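PDB 4MZD: nisin leader peptide-processing serine protease NisP from Lactococcus lactis subsp. lactis, which probably acts as a subtilisin-like serine endopeptidase that cleaves the leader peptide from the antibiotic precursor during nisin biosynthesis. Local coordinates for residues Ile190-Ile203 against Ser230-Ala244. Numbering follows the deposited sequence.
Sequences IRRAADDGNKVINI and SAINYATAKGSIVVA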
# COMPACT_ATOMS: atom_id res chain seq x y z
N ILE A 190 10.49 -6.92 4.57
CA ILE A 190 10.25 -6.07 5.73
C ILE A 190 11.51 -5.95 6.58
O ILE A 190 11.92 -4.85 6.97
CB ILE A 190 9.09 -6.62 6.59
CG1 ILE A 190 7.75 -6.47 5.84
CG2 ILE A 190 9.04 -5.91 7.94
CD1 ILE A 190 6.61 -7.29 6.44
N ARG A 191 12.15 -7.08 6.84
CA ARG A 191 13.38 -7.08 7.63
C ARG A 191 14.48 -6.27 6.95
O ARG A 191 15.18 -5.49 7.60
CB ARG A 191 13.86 -8.51 7.87
CG ARG A 191 12.93 -9.33 8.73
CD ARG A 191 13.44 -10.75 8.86
NE ARG A 191 12.50 -11.59 9.59
CZ ARG A 191 12.49 -11.73 10.91
NH1 ARG A 191 13.39 -11.09 11.65
NH2 ARG A 191 11.59 -12.51 11.48
N ARG A 192 14.62 -6.46 5.64
CA ARG A 192 15.66 -5.77 4.88
C ARG A 192 15.42 -4.26 4.84
O ARG A 192 16.35 -3.46 4.99
CB ARG A 192 15.72 -6.32 3.46
CG ARG A 192 16.88 -5.81 2.62
CD ARG A 192 18.22 -6.29 3.17
NE ARG A 192 18.88 -5.27 3.98
CZ ARG A 192 19.96 -5.49 4.72
NH1 ARG A 192 20.49 -6.71 4.77
NH2 ARG A 192 20.51 -4.51 5.41
N ALA A 193 14.16 -3.86 4.65
CA ALA A 193 13.82 -2.45 4.63
C ALA A 193 14.12 -1.80 5.98
O ALA A 193 14.60 -0.67 6.03
CB ALA A 193 12.36 -2.26 4.25
N ALA A 194 13.84 -2.51 7.07
CA ALA A 194 14.13 -2.00 8.41
C ALA A 194 15.64 -1.93 8.64
O ALA A 194 16.15 -0.95 9.18
CB ALA A 194 13.47 -2.87 9.46
N ASP A 195 16.36 -2.97 8.21
CA ASP A 195 17.81 -2.98 8.35
C ASP A 195 18.48 -1.85 7.58
O ASP A 195 19.52 -1.34 7.99
CB ASP A 195 18.39 -4.33 7.93
CG ASP A 195 18.17 -5.41 8.97
OD1 ASP A 195 18.02 -5.05 10.16
OD2 ASP A 195 18.13 -6.60 8.61
N ASP A 196 17.88 -1.45 6.46
CA ASP A 196 18.42 -0.37 5.64
C ASP A 196 18.04 1.02 6.17
O ASP A 196 18.39 2.03 5.57
CB ASP A 196 17.95 -0.50 4.19
CG ASP A 196 18.57 -1.68 3.46
OD1 ASP A 196 19.56 -2.27 3.95
OD2 ASP A 196 18.06 -2.00 2.36
N GLY A 197 17.30 1.06 7.28
CA GLY A 197 17.02 2.32 7.95
C GLY A 197 15.79 3.08 7.46
O GLY A 197 15.64 4.26 7.78
N ASN A 198 14.92 2.42 6.71
CA ASN A 198 13.68 3.05 6.28
C ASN A 198 12.72 3.12 7.45
O ASN A 198 12.20 2.09 7.89
CB ASN A 198 13.02 2.24 5.17
CG ASN A 198 13.85 2.18 3.92
OD1 ASN A 198 13.92 3.15 3.17
ND2 ASN A 198 14.51 1.05 3.70
N LYS A 199 12.44 4.31 7.95
CA LYS A 199 11.58 4.40 9.13
C LYS A 199 10.10 4.22 8.82
O LYS A 199 9.31 3.98 9.74
CB LYS A 199 11.85 5.69 9.90
CG LYS A 199 13.28 5.77 10.45
CD LYS A 199 13.69 4.51 11.23
CE LYS A 199 15.18 4.50 11.57
NZ LYS A 199 15.63 3.26 12.29
N VAL A 200 9.73 4.31 7.54
CA VAL A 200 8.38 3.99 7.08
C VAL A 200 8.50 2.95 5.97
O VAL A 200 9.33 3.10 5.07
CB VAL A 200 7.64 5.24 6.57
CG1 VAL A 200 6.23 4.88 6.11
CG2 VAL A 200 7.60 6.33 7.65
N ILE A 201 7.69 1.90 6.06
CA ILE A 201 7.72 0.79 5.12
C ILE A 201 6.31 0.61 4.55
O ILE A 201 5.35 0.43 5.30
CB ILE A 201 8.19 -0.51 5.83
CG1 ILE A 201 9.62 -0.34 6.37
CG2 ILE A 201 8.10 -1.70 4.90
CD1 ILE A 201 10.08 -1.46 7.28
N ASN A 202 6.20 0.70 3.23
CA ASN A 202 4.92 0.65 2.53
C ASN A 202 4.68 -0.71 1.91
O ASN A 202 5.50 -1.17 1.11
CB ASN A 202 4.91 1.72 1.42
CG ASN A 202 3.56 1.86 0.73
OD1 ASN A 202 2.76 2.71 1.11
ND2 ASN A 202 3.29 1.01 -0.25
N ILE A 203 3.56 -1.34 2.25
CA ILE A 203 3.20 -2.64 1.70
C ILE A 203 1.80 -2.58 1.06
O ILE A 203 0.77 -2.77 1.72
CB ILE A 203 3.26 -3.77 2.75
CG1 ILE A 203 4.58 -3.72 3.52
CG2 ILE A 203 3.07 -5.13 2.07
CD1 ILE A 203 4.73 -4.85 4.50
N SER A 230 6.67 -12.00 13.24
CA SER A 230 8.08 -11.91 13.58
C SER A 230 8.77 -10.78 12.82
O SER A 230 9.58 -10.03 13.38
CB SER A 230 8.77 -13.24 13.30
OG SER A 230 10.13 -13.20 13.68
N ALA A 231 8.47 -10.66 11.53
CA ALA A 231 9.08 -9.62 10.71
C ALA A 231 8.65 -8.23 11.16
O ALA A 231 9.46 -7.30 11.22
CB ALA A 231 8.77 -9.85 9.24
N ILE A 232 7.36 -8.09 11.47
CA ILE A 232 6.83 -6.81 11.93
C ILE A 232 7.37 -6.43 13.30
O ILE A 232 7.68 -5.26 13.55
CB ILE A 232 5.29 -6.84 11.92
CG1 ILE A 232 4.80 -6.85 10.48
CG2 ILE A 232 4.71 -5.66 12.69
CD1 ILE A 232 3.38 -7.30 10.33
N ASN A 233 7.50 -7.41 14.19
CA ASN A 233 8.11 -7.16 15.49
C ASN A 233 9.55 -6.70 15.34
O ASN A 233 10.01 -5.83 16.07
CB ASN A 233 8.03 -8.40 16.37
CG ASN A 233 6.65 -8.62 16.96
OD1 ASN A 233 5.85 -7.69 17.04
ND2 ASN A 233 6.37 -9.84 17.37
N TYR A 234 10.25 -7.30 14.39
CA TYR A 234 11.62 -6.91 14.13
C TYR A 234 11.69 -5.47 13.61
O TYR A 234 12.51 -4.67 14.07
CB TYR A 234 12.27 -7.86 13.14
CG TYR A 234 13.71 -7.51 12.86
CD1 TYR A 234 14.69 -7.79 13.79
CD2 TYR A 234 14.08 -6.89 11.67
CE1 TYR A 234 16.00 -7.47 13.56
CE2 TYR A 234 15.40 -6.57 11.42
CZ TYR A 234 16.36 -6.87 12.37
OH TYR A 234 17.69 -6.56 12.17
N ALA A 235 10.83 -5.14 12.66
CA ALA A 235 10.80 -3.79 12.12
C ALA A 235 10.54 -2.79 13.24
O ALA A 235 11.19 -1.76 13.33
CB ALA A 235 9.73 -3.68 11.03
N THR A 236 9.58 -3.11 14.11
CA THR A 236 9.30 -2.27 15.26
C THR A 236 10.53 -2.11 16.16
O THR A 236 10.85 -0.99 16.59
CB THR A 236 8.14 -2.84 16.07
OG1 THR A 236 6.98 -2.87 15.24
CG2 THR A 236 7.87 -2.00 17.30
N ALA A 237 11.22 -3.21 16.44
CA ALA A 237 12.42 -3.17 17.28
C ALA A 237 13.48 -2.25 16.68
O ALA A 237 14.25 -1.63 17.41
CB ALA A 237 12.98 -4.57 17.47
N LYS A 238 13.52 -2.17 15.36
CA LYS A 238 14.48 -1.33 14.65
C LYS A 238 14.03 0.12 14.55
O LYS A 238 14.80 0.98 14.13
CB LYS A 238 14.74 -1.89 13.24
CG LYS A 238 15.38 -3.26 13.21
CD LYS A 238 16.88 -3.20 13.50
CE LYS A 238 17.63 -2.53 12.36
NZ LYS A 238 19.11 -2.59 12.56
N GLY A 239 12.78 0.38 14.92
CA GLY A 239 12.25 1.73 14.90
C GLY A 239 11.45 2.09 13.66
O GLY A 239 11.17 3.27 13.44
N SER A 240 11.08 1.09 12.86
CA SER A 240 10.30 1.31 11.65
C SER A 240 8.82 1.08 11.89
O SER A 240 8.44 0.30 12.76
CB SER A 240 10.78 0.38 10.53
OG SER A 240 12.11 0.65 10.17
N ILE A 241 7.98 1.75 11.10
CA ILE A 241 6.56 1.48 11.08
C ILE A 241 6.18 0.93 9.72
O ILE A 241 6.74 1.33 8.70
CB ILE A 241 5.74 2.75 11.41
CG1 ILE A 241 4.30 2.37 11.78
CG2 ILE A 241 5.79 3.75 10.26
CD1 ILE A 241 3.55 3.45 12.53
N VAL A 242 5.22 0.01 9.72
CA VAL A 242 4.72 -0.61 8.50
C VAL A 242 3.31 -0.09 8.23
O VAL A 242 2.48 -0.03 9.14
CB VAL A 242 4.72 -2.14 8.64
CG1 VAL A 242 4.07 -2.79 7.43
CG2 VAL A 242 6.15 -2.65 8.85
N VAL A 243 3.08 0.28 6.98
CA VAL A 243 1.80 0.81 6.50
C VAL A 243 1.34 -0.12 5.39
O VAL A 243 2.08 -0.34 4.43
CB VAL A 243 2.00 2.24 5.95
CG1 VAL A 243 0.68 2.88 5.56
CG2 VAL A 243 2.75 3.12 6.96
N ALA A 244 0.15 -0.69 5.53
CA ALA A 244 -0.27 -1.78 4.65
C ALA A 244 -1.70 -1.59 4.15
O ALA A 244 -2.58 -1.15 4.90
CB ALA A 244 -0.15 -3.11 5.38
O HOH W 1 14.82 1.10 10.61
O HOH W 2 20.65 -2.24 10.49
O HOH W 3 9.02 4.88 12.50
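Ile201 and Val242 pair at the heart of two adjoining helix-turn-strand units, 190-203 and 230-244, a worked example of how a subtilisin-like protease builds its parallel α/β core. Strands 200-203 and 241-244 are parallel in register, and their ladder runs from Ile241 N to Lys199 O (2.9 Å) up to Ile203 N to Val243 O (2.8 Å). On the face bearing Ile201 and Val242 the packing is tight: Ile203 CD1 lies 3.6 Å from Val242 CG1, while a chi1 of -69° sets Ile190 CG2 opposite its backbone N and on Ala235 CB. The helices run nearly parallel (6°), their axes 8.8 Å apart, with the small Ala194 and Ala235 touching between them. Where they end in Schellman turns at Gly197 and Gly239, Ser240 OG donates to Asn198 O (2.7 Å), tilted from the carbonyl plane, and accepts a hydrogen bond from a water bridging Ala194 O and Lys199 NZ.

The solvent side is polar, with weaker and longer contacts around one short bond. Tyr234 OH donates to the syn lone pair of Asp195 OD1 (2.5 Å), ring and carboxylate planes being almost perpendicular (82°). Lys238 NZ adds a long salt bridge to that oxygen and donates to a water on Asp195 O; extended Arg191 lays its guanidinium over Ala231 CA, giving Ser230 OG a weak bond at its edge.

Strands 95-100 and 286-291 continue the sheet beyond 200-210 and 241-245, respectively. Across the other face, helix 375-384 covers Ile241 and helix 356-370 covers Val243 and Asn202, whose OD1 is hydrogen-bonded to Ser360 OG and whose side chain lies about 5 Å from that of Asp100, a predicted charge-relay residue.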